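Local coordinates for protein probable mannosyltransferase KTR4 (Saccharomyces cerevisiae, PDB 5A07) that belongs to a fungal glycosyltransferase family with a GT-A type fold and holds GDP and a manganese ion in the model, at residues L260-S265 with G404-W409. Numbering follows the deposited sequence.
Sequences LNLYDS and GKFTPW
Phe406 pushes the far end of its ring against two leucines, Leu260 and Leu262, and these three buried side chains make the whole contact. The closer touch is with Leu262, whose methyl CD2 sits in the plane of the ring at its edge, 3.6 Å from Phe406 CZ. That same methyl also lies 3.9 Å from Phe406 CE1, so it straddles one bond of the rim. Leu260 meets the rim more loosely, its CD2 standing 4.1 Å from Phe406 CE1. Both leucine methyls thus come to the ring at its edge, near its plane, and the interaction is purely apolar, with no hydrogen bond crossing between 260-265 and 404-409.

The backbones stay well apart: the nearest CA atoms, those of Leu260 and Phe406, are 9.1 Å from each other, and side chains alone bridge the gap. Phe406 spans its share because CG is swung opposite the backbone N (chi1 168°), which carries the ring inward from a loop whose next-door Lys405 is exposed. Leu260 and Leu262, two residues apart along 256-262, reach the same ring, while Asn261 between them turns to Trp295, which hydrogen-bonds its OD1. The Leu262 side chain lies about 10 Å from the bound GDP.

Tyr384, on strand 384-386, stacks with the Phe406 ring and also touches Leu262. Just along the loop, Thr407 is tied by its OG1 to the carbonyl O of Pro383, anchoring the chain beside Phe406. The contact thus packs the loop between strand 384-386 and helix 418-425 against strand 256-262, a member of the large mixed sheet that pairs here with strand 316-317, through backbone hydrogen bonds of Leu262 with His316 and of Leu260 with Trp318.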
loop_
_atom_site.group_PDB
_atom_site.type_symbol
_atom_site.label_atom_id
_atom_site.label_comp_id
_atom_site.label_asym_id
_atom_site.label_seq_id
_atom_site.Cartn_x
_atom_site.Cartn_y
_atom_site.Cartn_z
ATOM N N LEU B 260 0.138 1.221 -7.261
ATOM C CA LEU B 260 1.503 1.492 -7.547
ATOM C C LEU B 260 2.388 0.552 -6.682
ATOM O O LEU B 260 2.027 0.233 -5.557
ATOM C CB LEU B 260 1.861 2.989 -7.268
ATOM C CG LEU B 260 1.249 3.923 -8.323
ATOM C CD1 LEU B 260 1.165 5.381 -7.875
ATOM C CD2 LEU B 260 2.017 3.789 -9.643
ATOM N N ASN B 261 3.544 0.165 -7.200
ATOM C CA ASN B 261 4.361 -0.925 -6.614
ATOM C C ASN B 261 5.807 -0.515 -6.832
ATOM O O ASN B 261 6.242 -0.402 -7.960
ATOM C CB ASN B 261 3.971 -2.190 -7.412
ATOM C CG ASN B 261 4.472 -3.466 -6.805
ATOM O OD1 ASN B 261 5.683 -3.632 -6.519
ATOM N ND2 ASN B 261 3.551 -4.415 -6.649
ATOM N N LEU B 262 6.545 -0.283 -5.760
ATOM C CA LEU B 262 7.815 0.384 -5.787
ATOM C C LEU B 262 8.911 -0.345 -4.977
ATOM O O LEU B 262 8.645 -1.102 -4.065
ATOM C CB LEU B 262 7.715 1.804 -5.138
ATOM C CG LEU B 262 6.677 2.818 -5.643
ATOM C CD1 LEU B 262 6.782 4.140 -4.856
ATOM C CD2 LEU B 262 6.877 3.054 -7.115
ATOM N N TYR B 263 10.117 0.028 -5.283
ATOM C CA TYR B 263 11.275 -0.271 -4.470
ATOM C C TYR B 263 11.305 0.771 -3.332
ATOM O O TYR B 263 10.899 1.913 -3.514
ATOM C CB TYR B 263 12.551 -0.206 -5.267
ATOM C CG TYR B 263 12.718 -1.377 -6.189
ATOM C CD1 TYR B 263 12.085 -1.400 -7.442
ATOM C CD2 TYR B 263 13.426 -2.479 -5.807
ATOM C CE1 TYR B 263 12.208 -2.510 -8.299
ATOM C CE2 TYR B 263 13.528 -3.632 -6.649
ATOM C CZ TYR B 263 12.923 -3.621 -7.904
ATOM O OH TYR B 263 12.987 -4.747 -8.726
ATOM N N ASP B 264 11.878 0.380 -2.219
ATOM C CA ASP B 264 12.071 1.279 -1.137
ATOM C C ASP B 264 13.552 1.670 -0.994
ATOM O O ASP B 264 14.431 1.094 -1.574
ATOM C CB ASP B 264 11.583 0.636 0.163
ATOM C CG ASP B 264 10.941 1.674 1.152
ATOM O OD1 ASP B 264 11.264 2.851 1.106
ATOM O OD2 ASP B 264 10.137 1.303 1.981
ATOM N N SER B 265 13.774 2.673 -0.151
ATOM C CA SER B 265 15.102 3.100 0.242
ATOM C C SER B 265 15.660 2.105 1.242
ATOM O O SER B 265 15.143 1.967 2.385
ATOM C CB SER B 265 14.977 4.514 0.856
ATOM O OG SER B 265 16.193 4.806 1.480
ATOM N N GLY B 404 0.422 5.596 -19.225
ATOM C CA GLY B 404 1.624 4.851 -19.096
ATOM C C GLY B 404 2.811 5.602 -18.578
ATOM O O GLY B 404 3.870 5.032 -18.364
ATOM N N LYS B 405 2.663 6.905 -18.344
ATOM C CA LYS B 405 3.789 7.641 -17.808
ATOM C C LYS B 405 3.867 7.580 -16.271
ATOM O O LYS B 405 3.172 8.314 -15.556
ATOM C CB LYS B 405 3.670 9.093 -18.290
ATOM C CG LYS B 405 4.872 9.976 -18.053
ATOM C CD LYS B 405 6.025 9.433 -18.868
ATOM C CE LYS B 405 7.140 10.481 -18.908
ATOM N NZ LYS B 405 8.329 9.905 -19.578
ATOM N N PHE B 406 4.726 6.709 -15.788
ATOM C CA PHE B 406 4.877 6.381 -14.403
ATOM C C PHE B 406 5.430 7.587 -13.646
ATOM O O PHE B 406 5.045 7.838 -12.534
ATOM C CB PHE B 406 5.848 5.204 -14.326
ATOM C CG PHE B 406 6.363 4.856 -12.994
ATOM C CD1 PHE B 406 5.505 4.297 -12.000
ATOM C CD2 PHE B 406 7.676 4.979 -12.710
ATOM C CE1 PHE B 406 5.976 3.914 -10.776
ATOM C CE2 PHE B 406 8.162 4.588 -11.458
ATOM C CZ PHE B 406 7.318 4.000 -10.514
ATOM N N THR B 407 6.360 8.298 -14.264
ATOM C CA THR B 407 6.986 9.455 -13.647
ATOM C C THR B 407 7.629 10.350 -14.720
ATOM O O THR B 407 8.056 9.858 -15.757
ATOM C CB THR B 407 8.059 9.022 -12.632
ATOM O OG1 THR B 407 8.563 10.183 -11.977
ATOM C CG2 THR B 407 9.218 8.307 -13.272
ATOM N N PRO B 408 7.669 11.665 -14.490
ATOM C CA PRO B 408 8.309 12.535 -15.482
ATOM C C PRO B 408 9.840 12.496 -15.427
ATOM O O PRO B 408 10.483 12.978 -16.359
ATOM C CB PRO B 408 7.773 13.918 -15.128
ATOM C CG PRO B 408 7.438 13.874 -13.657
ATOM C CD PRO B 408 7.070 12.432 -13.362
ATOM N N TRP B 409 10.388 11.963 -14.349
ATOM C CA TRP B 409 11.807 11.899 -14.109
ATOM C C TRP B 409 12.324 10.457 -14.367
ATOM O O TRP B 409 12.262 9.585 -13.494
ATOM C CB TRP B 409 12.137 12.336 -12.673
ATOM C CG TRP B 409 11.426 13.617 -12.188
ATOM C CD1 TRP B 409 10.653 13.764 -11.049
ATOM C CD2 TRP B 409 11.431 14.884 -12.815
ATOM N NE1 TRP B 409 10.197 15.059 -10.962
ATOM C CE2 TRP B 409 10.684 15.759 -12.018
ATOM C CE3 TRP B 409 12.036 15.380 -13.953
ATOM C CZ2 TRP B 409 10.477 17.074 -12.357
ATOM C CZ3 TRP B 409 11.836 16.728 -14.289
ATOM C CH2 TRP B 409 11.075 17.557 -13.492
#